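Side-chain contacts in aspartate aminotransferase (Leishmania major, PDB 4H51), which probably catalyses the pyridoxal phosphate-dependent transfer of the amino group of L-aspartate to 2-oxoglutarate: residues I93-K98 with L312-L317; F193-C198 with S217-K222; I385-T388 with R392-M395. All coordinates share one frame; numbering follows the deposited sequence.

Contact 1 (I93-K98 with L312-L317)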
loop_
_atom_site.group_PDB
_atom_site.type_symbol
_atom_site.label_atom_id
_atom_site.label_comp_id
_atom_site.label_asym_id
_atom_site.label_seq_id
_atom_site.Cartn_x
_atom_site.Cartn_y
_atom_site.Cartn_z
ATOM N N ILE B 93 -12.043 -10.412 -0.570
ATOM C CA ILE B 93 -11.043 -11.472 -0.393
ATOM C C ILE B 93 -11.626 -12.853 -0.744
ATOM O O ILE B 93 -10.998 -13.623 -1.482
ATOM C CB ILE B 93 -10.496 -11.507 1.045
ATOM C CG1 ILE B 93 -9.711 -10.212 1.397
ATOM C CG2 ILE B 93 -9.630 -12.775 1.273
ATOM C CD1 ILE B 93 -9.612 -10.008 2.895
ATOM N N ASP B 94 -12.794 -13.143 -0.196
ATOM C CA ASP B 94 -13.479 -14.441 -0.411
ATOM C C ASP B 94 -13.784 -14.696 -1.871
ATOM O O ASP B 94 -13.488 -15.792 -2.395
ATOM C CB ASP B 94 -14.751 -14.547 0.421
ATOM C CG ASP B 94 -14.459 -14.582 1.922
ATOM O OD1 ASP B 94 -13.298 -14.704 2.318
ATOM O OD2 ASP B 94 -15.400 -14.444 2.712
ATOM N N GLU B 95 -14.344 -13.697 -2.547
ATOM C CA GLU B 95 -14.648 -13.844 -3.973
ATOM C C GLU B 95 -13.389 -13.952 -4.817
ATOM O O GLU B 95 -13.362 -14.724 -5.822
ATOM C CB GLU B 95 -15.519 -12.698 -4.504
ATOM C CG GLU B 95 -16.939 -12.603 -3.971
ATOM C CD GLU B 95 -17.859 -13.749 -4.358
ATOM O OE1 GLU B 95 -17.533 -14.552 -5.256
ATOM O OE2 GLU B 95 -18.945 -13.791 -3.756
ATOM N N ALA B 96 -12.345 -13.203 -4.444
ATOM C CA ALA B 96 -11.123 -13.175 -5.204
ATOM C C ALA B 96 -10.456 -14.547 -5.151
ATOM O O ALA B 96 -10.040 -15.066 -6.172
ATOM C CB ALA B 96 -10.166 -12.082 -4.672
ATOM N N VAL B 97 -10.386 -15.172 -3.984
ATOM C CA VAL B 97 -9.673 -16.453 -3.907
ATOM C C VAL B 97 -10.472 -17.548 -4.628
ATOM O O VAL B 97 -9.869 -18.505 -5.165
ATOM C CB VAL B 97 -9.264 -16.890 -2.457
ATOM C CG1 VAL B 97 -8.320 -15.840 -1.812
ATOM C CG2 VAL B 97 -10.459 -17.198 -1.610
ATOM N N LYS B 98 -11.795 -17.398 -4.658
ATOM C CA LYS B 98 -12.663 -18.303 -5.410
ATOM C C LYS B 98 -12.324 -18.362 -6.878
ATOM O O LYS B 98 -12.423 -19.423 -7.483
ATOM C CB LYS B 98 -14.132 -17.890 -5.333
ATOM C CG LYS B 98 -14.900 -18.562 -4.233
ATOM C CD LYS B 98 -16.383 -18.225 -4.213
ATOM C CE LYS B 98 -16.841 -18.174 -2.758
ATOM N NZ LYS B 98 -18.319 -18.135 -2.536
ATOM N N LEU B 312 -14.958 -2.245 -6.057
ATOM C CA LEU B 312 -15.277 -2.449 -7.455
ATOM C C LEU B 312 -15.205 -3.943 -7.849
ATOM O O LEU B 312 -16.129 -4.507 -8.456
ATOM C CB LEU B 312 -14.352 -1.638 -8.377
ATOM C CG LEU B 312 -14.505 -0.102 -8.428
ATOM C CD1 LEU B 312 -13.330 0.547 -9.173
ATOM C CD2 LEU B 312 -15.861 0.304 -9.048
ATOM N N ALA B 313 -14.091 -4.573 -7.509
ATOM C CA ALA B 313 -13.861 -5.976 -7.874
ATOM C C ALA B 313 -14.846 -6.884 -7.195
ATOM O O ALA B 313 -15.376 -7.840 -7.775
ATOM C CB ALA B 313 -12.456 -6.383 -7.507
ATOM N N HIS B 314 -15.132 -6.612 -5.933
ATOM C CA HIS B 314 -16.148 -7.421 -5.267
ATOM C C HIS B 314 -17.496 -7.398 -5.968
ATOM O O HIS B 314 -18.151 -8.460 -6.156
ATOM C CB HIS B 314 -16.352 -7.000 -3.817
ATOM C CG HIS B 314 -17.465 -7.765 -3.177
ATOM N ND1 HIS B 314 -18.665 -7.214 -2.906
ATOM C CD2 HIS B 314 -17.587 -9.127 -2.902
ATOM C CE1 HIS B 314 -19.486 -8.151 -2.406
ATOM N NE2 HIS B 314 -18.826 -9.328 -2.392
ATOM N N LEU B 315 -17.940 -6.195 -6.341
ATOM C CA LEU B 315 -19.213 -6.034 -7.047
ATOM C C LEU B 315 -19.233 -6.825 -8.343
ATOM O O LEU B 315 -20.247 -7.512 -8.639
ATOM C CB LEU B 315 -19.560 -4.555 -7.323
ATOM C CG LEU B 315 -20.238 -3.702 -6.251
ATOM C CD1 LEU B 315 -20.529 -2.326 -6.872
ATOM C CD2 LEU B 315 -21.573 -4.287 -5.746
ATOM N N ILE B 316 -18.135 -6.756 -9.094
ATOM C CA ILE B 316 -18.019 -7.424 -10.388
ATOM C C ILE B 316 -17.961 -8.966 -10.222
ATOM O O ILE B 316 -18.544 -9.698 -10.993
ATOM C CB ILE B 316 -16.782 -6.910 -11.167
ATOM C CG1 ILE B 316 -17.004 -5.411 -11.568
ATOM C CG2 ILE B 316 -16.441 -7.860 -12.348
ATOM C CD1 ILE B 316 -15.755 -4.653 -11.979
ATOM N N LEU B 317 -17.268 -9.438 -9.202
ATOM C CA LEU B 317 -17.163 -10.867 -8.926
ATOM C C LEU B 317 -18.465 -11.476 -8.388
ATOM O O LEU B 317 -18.787 -12.622 -8.727
ATOM C CB LEU B 317 -16.053 -11.114 -7.907
ATOM C CG LEU B 317 -14.656 -10.837 -8.417
ATOM C CD1 LEU B 317 -13.584 -11.118 -7.342
ATOM C CD2 LEU B 317 -14.312 -11.637 -9.672
HETATM O O HOH W 1 -19.752 -11.838 -1.962
#
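Glu95 meets Leu317 through its CB and His314 through its CG where two helices cross. The two short helical segments cross at 59°, and their axes stay 9.3 Å apart at closest approach. Ile93 and Val97 of helix 90-101 lie against strand 110-116 of the large mixed sheet, so the contact joins a helix packed on that sheet to helix 307-318.

Leu317 reaches from helix 307-318 toward helix 90-101, where its CD1 lies 3.8 Å from Glu95 CB. The same methyl reaches past this side chain to the next residue, 3.8 Å from the backbone N of Ala96, while Ala96 CB is more distant at 4.4 Å from Leu317 CD1. The leucine therefore packs against the start of the glutamate side chain as well as the helix backbone. Met267 and Ile99 also touch Leu317, and Phe263 lies against Ala96.

The aliphatic middle of Glu95 meets the imidazole: Glu95 CG is 3.7 Å from His314 CD2, approaching the ring obliquely. His314 has its CG anti to the backbone N (chi1 176°), which swings the ring along the flank of its helix toward the glutamate. The carboxylate plane is turned 48° from the ring.

The polar part is indirect. One water donates to Glu95 OE2 (2.8 Å) and is hydrogen-bonded to His314 NE2 (2.7 Å), at the edge of the ring and in its plane.

Glu95 OE2 and His314 NE2 are 4.7 Å apart, too far for a direct bond. The nearby carboxylate would probably favour the protonated imidazole somewhat, while the direct contacts are van der Waals and the polar link is one bridging water.

Contact 2 (F193-C198 with S217-K222)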
loop_
_atom_site.group_PDB
_atom_site.type_symbol
_atom_site.label_atom_id
_atom_site.label_comp_id
_atom_site.label_asym_id
_atom_site.label_seq_id
_atom_site.Cartn_x
_atom_site.Cartn_y
_atom_site.Cartn_z
ATOM N N PHE B 193 10.340 -21.394 -4.265
ATOM C CA PHE B 193 10.290 -21.149 -5.703
ATOM C C PHE B 193 9.142 -20.223 -6.026
ATOM O O PHE B 193 7.975 -20.554 -5.741
ATOM C CB PHE B 193 10.108 -22.433 -6.483
ATOM C CG PHE B 193 11.368 -23.216 -6.629
ATOM C CD1 PHE B 193 11.893 -23.909 -5.540
ATOM C CD2 PHE B 193 12.084 -23.177 -7.801
ATOM C CE1 PHE B 193 13.077 -24.604 -5.663
ATOM C CE2 PHE B 193 13.262 -23.861 -7.913
ATOM C CZ PHE B 193 13.778 -24.557 -6.821
ATOM N N ILE B 194 9.472 -19.088 -6.649
ATOM C CA ILE B 194 8.456 -18.188 -7.230
ATOM C C ILE B 194 8.189 -18.629 -8.668
ATOM O O ILE B 194 9.054 -18.530 -9.525
ATOM C CB ILE B 194 8.878 -16.733 -7.123
ATOM C CG1 ILE B 194 9.050 -16.351 -5.647
ATOM C CG2 ILE B 194 7.873 -15.809 -7.834
ATOM C CD1 ILE B 194 9.379 -14.887 -5.411
ATOM N N LEU B 195 6.958 -19.103 -8.888
ATOM C CA LEU B 195 6.430 -19.560 -10.170
ATOM C C LEU B 195 5.352 -18.651 -10.729
ATOM O O LEU B 195 4.464 -18.243 -10.026
ATOM C CB LEU B 195 5.855 -20.939 -9.986
ATOM C CG LEU B 195 6.816 -21.981 -9.359
ATOM C CD1 LEU B 195 6.028 -23.257 -9.200
ATOM C CD2 LEU B 195 8.088 -22.193 -10.244
ATOM N N HIS B 196 5.418 -18.347 -12.031
ATOM C CA HIS B 196 4.362 -17.609 -12.683
ATOM C C HIS B 196 3.259 -18.563 -12.983
ATOM O O HIS B 196 3.474 -19.552 -13.724
ATOM C CB HIS B 196 4.853 -17.001 -14.000
ATOM C CG HIS B 196 6.012 -16.028 -13.851
ATOM N ND1 HIS B 196 5.936 -14.736 -14.259
ATOM C CD2 HIS B 196 7.267 -16.185 -13.312
ATOM C CE1 HIS B 196 7.124 -14.130 -14.027
ATOM N NE2 HIS B 196 7.930 -15.002 -13.434
ATOM N N GLN B 197 2.070 -18.242 -12.453
ATOM C CA GLN B 197 0.914 -19.115 -12.511
ATOM C C GLN B 197 0.438 -19.344 -13.955
ATOM O O GLN B 197 0.104 -20.472 -14.325
ATOM C CB GLN B 197 -0.200 -18.555 -11.606
ATOM C CG GLN B 197 -1.155 -19.594 -11.066
ATOM C CD GLN B 197 -2.198 -20.066 -12.071
ATOM O OE1 GLN B 197 -2.602 -21.221 -12.059
ATOM N NE2 GLN B 197 -2.684 -19.165 -12.864
ATOM N N CYS B 198 0.464 -18.282 -14.761
ATOM C CA CYS B 198 0.241 -18.364 -16.203
ATOM C C CYS B 198 0.756 -17.054 -16.809
ATOM O O CYS B 198 1.032 -16.096 -16.080
ATOM C CB CYS B 198 -1.245 -18.623 -16.520
ATOM S SG CYS B 198 -2.310 -17.198 -16.240
ATOM N N SER B 217 5.188 -32.702 -8.891
ATOM C CA SER B 217 5.834 -33.874 -8.308
ATOM C C SER B 217 7.214 -33.560 -7.706
ATOM O O SER B 217 7.563 -34.060 -6.640
ATOM C CB SER B 217 6.015 -34.965 -9.363
ATOM O OG SER B 217 4.769 -35.410 -9.787
ATOM N N LEU B 218 7.982 -32.751 -8.406
ATOM C CA LEU B 218 9.314 -32.353 -7.940
ATOM C C LEU B 218 9.238 -31.442 -6.719
ATOM O O LEU B 218 10.056 -31.574 -5.782
ATOM C CB LEU B 218 10.056 -31.616 -9.053
ATOM C CG LEU B 218 10.404 -32.457 -10.266
ATOM C CD1 LEU B 218 11.204 -31.605 -11.223
ATOM C CD2 LEU B 218 11.205 -33.693 -9.863
ATOM N N MET B 219 8.277 -30.516 -6.701
ATOM C CA MET B 219 8.129 -29.626 -5.533
ATOM C C MET B 219 7.737 -30.405 -4.277
ATOM O O MET B 219 8.161 -30.067 -3.159
ATOM C CB MET B 219 7.077 -28.510 -5.781
ATOM C CG MET B 219 7.436 -27.598 -6.967
ATOM S SD MET B 219 8.838 -26.570 -6.510
ATOM C CE MET B 219 9.319 -25.938 -8.123
ATOM N N LEU B 220 6.929 -31.454 -4.452
ATOM C CA LEU B 220 6.526 -32.277 -3.334
ATOM C C LEU B 220 7.705 -33.134 -2.884
ATOM O O LEU B 220 7.976 -33.206 -1.708
ATOM C CB LEU B 220 5.323 -33.168 -3.687
ATOM C CG LEU B 220 3.977 -32.477 -3.774
ATOM C CD1 LEU B 220 3.037 -33.181 -4.773
ATOM C CD2 LEU B 220 3.321 -32.337 -2.381
ATOM N N ALA B 221 8.441 -33.725 -3.814
ATOM C CA ALA B 221 9.561 -34.614 -3.485
ATOM C C ALA B 221 10.658 -33.900 -2.717
ATOM O O ALA B 221 11.268 -34.472 -1.813
ATOM C CB ALA B 221 10.141 -35.239 -4.759
ATOM N N LYS B 222 10.876 -32.644 -3.089
ATOM C CA LYS B 222 11.936 -31.815 -2.532
ATOM C C LYS B 222 11.449 -30.994 -1.333
ATOM O O LYS B 222 12.253 -30.319 -0.693
ATOM C CB LYS B 222 12.510 -30.889 -3.616
ATOM C CG LYS B 222 13.299 -31.610 -4.719
ATOM C CD LYS B 222 14.647 -32.109 -4.223
ATOM C CE LYS B 222 15.571 -30.926 -3.988
ATOM N NZ LYS B 222 16.849 -31.392 -3.338
#
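The CA atoms of Phe193 and Met219 are 8.7 Å apart, the nearest CA pair between residues 193-198 and 217-222, so the helix lies a full layer away from the sheet and side chains alone close the gap. Strand 192-196 and helix 209-221 are the first two elements of a beta-alpha-beta crossover, which continues into strand 225-230, the parallel neighbour of strand 192-196 in the large mixed sheet of this aminotransferase fold.

Met219 does the reaching. Its CB does not aim straight at the strand, but the chain bends at the second torsion (chi2 -71°) and brings the thioether and terminal methyl over the sheet. Along the strand, Phe193 and Leu195 both direct their side chains toward the helix, as alternate residues do, and the methyl of Met219 is shared between them.

With Phe193 the arrangement is both a CH-pi and a Met-aromatic contact. Met219 CE stands 4.1 Å from the centroid of the Phe193 ring and 26° off its normal, over one face but displaced toward the rim. The sulfur is less centred: Met219 SD is 4.6 Å from that centroid at an oblique 31°. The methyl, more than the sulfur, is thus what the ring face receives.

The ring has further neighbours, stacking with Tyr141 of the adjacent strand and also meeting His224. Val226 of strand 225-230 touches both Leu195 and Met219, so the third element of the unit joins the same buried apolar cluster.

Leu195 completes the contact more loosely, its CD1 4.4 Å from Met219 CE, whereas the same methyl carbon CE comes within 3.7 Å of Phe193 CG.

Contact 3 (I385-T388 with R392-M395)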
loop_
_atom_site.group_PDB
_atom_site.type_symbol
_atom_site.label_atom_id
_atom_site.label_comp_id
_atom_site.label_asym_id
_atom_site.label_seq_id
_atom_site.Cartn_x
_atom_site.Cartn_y
_atom_site.Cartn_z
ATOM N N ILE B 385 9.705 2.345 -32.109
ATOM C CA ILE B 385 9.074 1.050 -31.760
ATOM C C ILE B 385 9.651 0.669 -30.385
ATOM O O ILE B 385 10.714 0.109 -30.306
ATOM C CB ILE B 385 9.344 -0.059 -32.817
ATOM C CG1 ILE B 385 8.786 0.310 -34.219
ATOM C CG2 ILE B 385 8.728 -1.390 -32.380
ATOM C CD1 ILE B 385 7.372 0.865 -34.240
ATOM N N PHE B 386 8.968 1.063 -29.329
ATOM C CA PHE B 386 9.492 0.991 -27.969
ATOM C C PHE B 386 9.165 -0.365 -27.341
ATOM O O PHE B 386 8.166 -0.532 -26.631
ATOM C CB PHE B 386 8.946 2.112 -27.089
ATOM C CG PHE B 386 9.346 3.498 -27.536
ATOM C CD1 PHE B 386 10.511 4.094 -27.046
ATOM C CD2 PHE B 386 8.557 4.206 -28.422
ATOM C CE1 PHE B 386 10.872 5.367 -27.436
ATOM C CE2 PHE B 386 8.903 5.481 -28.805
ATOM C CZ PHE B 386 10.078 6.064 -28.316
ATOM N N ILE B 387 10.014 -1.314 -27.664
ATOM C CA ILE B 387 10.128 -2.571 -26.912
ATOM C C ILE B 387 11.268 -2.449 -25.887
ATOM O O ILE B 387 12.103 -1.526 -25.988
ATOM C CB ILE B 387 10.370 -3.755 -27.873
ATOM C CG1 ILE B 387 11.703 -3.632 -28.583
ATOM C CG2 ILE B 387 9.265 -3.821 -28.920
ATOM C CD1 ILE B 387 11.993 -4.770 -29.502
ATOM N N THR B 388 11.362 -3.375 -24.928
ATOM C CA THR B 388 12.515 -3.356 -24.040
ATOM C C THR B 388 13.809 -3.833 -24.710
ATOM O O THR B 388 13.822 -4.513 -25.758
ATOM C CB THR B 388 12.289 -4.173 -22.762
ATOM O OG1 THR B 388 12.436 -5.592 -23.070
ATOM C CG2 THR B 388 10.892 -3.875 -22.174
ATOM N N ARG B 392 11.298 -7.592 -25.062
ATOM C CA ARG B 392 9.909 -7.708 -24.628
ATOM C C ARG B 392 9.010 -6.664 -25.240
ATOM O O ARG B 392 9.309 -5.465 -25.164
ATOM C CB ARG B 392 9.784 -7.581 -23.089
ATOM C CG ARG B 392 8.439 -8.098 -22.618
ATOM C CD ARG B 392 8.150 -7.886 -21.131
ATOM N NE ARG B 392 7.809 -6.494 -20.826
ATOM C CZ ARG B 392 7.612 -6.000 -19.593
ATOM N NH1 ARG B 392 7.731 -6.788 -18.537
ATOM N NH2 ARG B 392 7.291 -4.704 -19.426
ATOM N N ALA B 393 7.882 -7.106 -25.782
ATOM C CA ALA B 393 6.920 -6.238 -26.433
ATOM C C ALA B 393 5.573 -6.503 -25.815
ATOM O O ALA B 393 5.179 -7.653 -25.716
ATOM C CB ALA B 393 6.851 -6.528 -27.954
ATOM N N ASN B 394 4.873 -5.447 -25.396
ATOM C CA ASN B 394 3.479 -5.540 -24.993
ATOM C C ASN B 394 2.623 -5.644 -26.221
ATOM O O ASN B 394 2.317 -4.665 -26.844
ATOM C CB ASN B 394 3.077 -4.318 -24.163
ATOM C CG ASN B 394 1.623 -4.305 -23.838
ATOM O OD1 ASN B 394 0.986 -5.358 -23.817
ATOM N ND2 ASN B 394 1.052 -3.096 -23.654
ATOM N N MET B 395 2.197 -6.859 -26.546
ATOM C CA MET B 395 1.393 -7.091 -27.709
ATOM C C MET B 395 0.002 -6.552 -27.521
ATOM O O MET B 395 -0.664 -6.203 -28.482
ATOM C CB MET B 395 1.337 -8.587 -28.075
ATOM C CG MET B 395 2.691 -9.271 -28.157
ATOM S SD MET B 395 3.751 -8.652 -29.504
ATOM C CE MET B 395 2.979 -9.329 -30.973
#
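Thr388 and Arg392 tie together the two ends of a tight loop in this class I aminotransferase fold. Leading into it is an inverse gamma turn centred on Phe386, held by a weak bond from Ile387 N to Ile385 O.

Ile387 comes next and packs through its CG2 methyl, 3.8 Å from Ala393 CB, while its CB lies 3.4 Å from Arg392 O.

Thr388 then grips Arg392 twice. Its backbone N donates to Arg392 O at 2.9 Å, nearly straight (164°) and in the carbonyl plane. In return Arg392 N donates to Thr388 OG1 at 3.0 Å, a hydroxyl placed between the backbone N and the carbonyl carbon (chi1 78°). The same OG1 also bonds to Ser390 OG inside the loop.

The guanidinium of Arg392 turns to other partners: NH1 bonds to Asn201 OD1 and NH2 to Val50 O. An arginine in this sequence context, paired with such an asparagine, binds the substrate alpha-carboxylate in related aspartate aminotransferases, and the same role is probable here, which would put the loop near the substrate site. At the start of the arginine side chain, Arg392 CB lies 3.3 Å from Thr388 OG1.

In the fold
The three contacts occupy separate parts of one subunit. Contacts 1 and 3 lie on opposite sides of the chain's centre, their own centres about 32 Å apart and their nearest atoms about 21 Å. Contact 2 is closer to each, with nearest atoms about 10 Å from contact 1 and about 9 Å from contact 3, yet it touches neither. In sequence, contact 2 falls between the two halves of contact 1, and contact 3 follows both. Lys265 carries pyridoxal phosphate as a Schiff base, and Phe263 and Met267, two residues before and after it, pack on contact 1. Separately, Asn201, soon after residues 193-198, bonds to Arg392 of contact 3 at the probable substrate site.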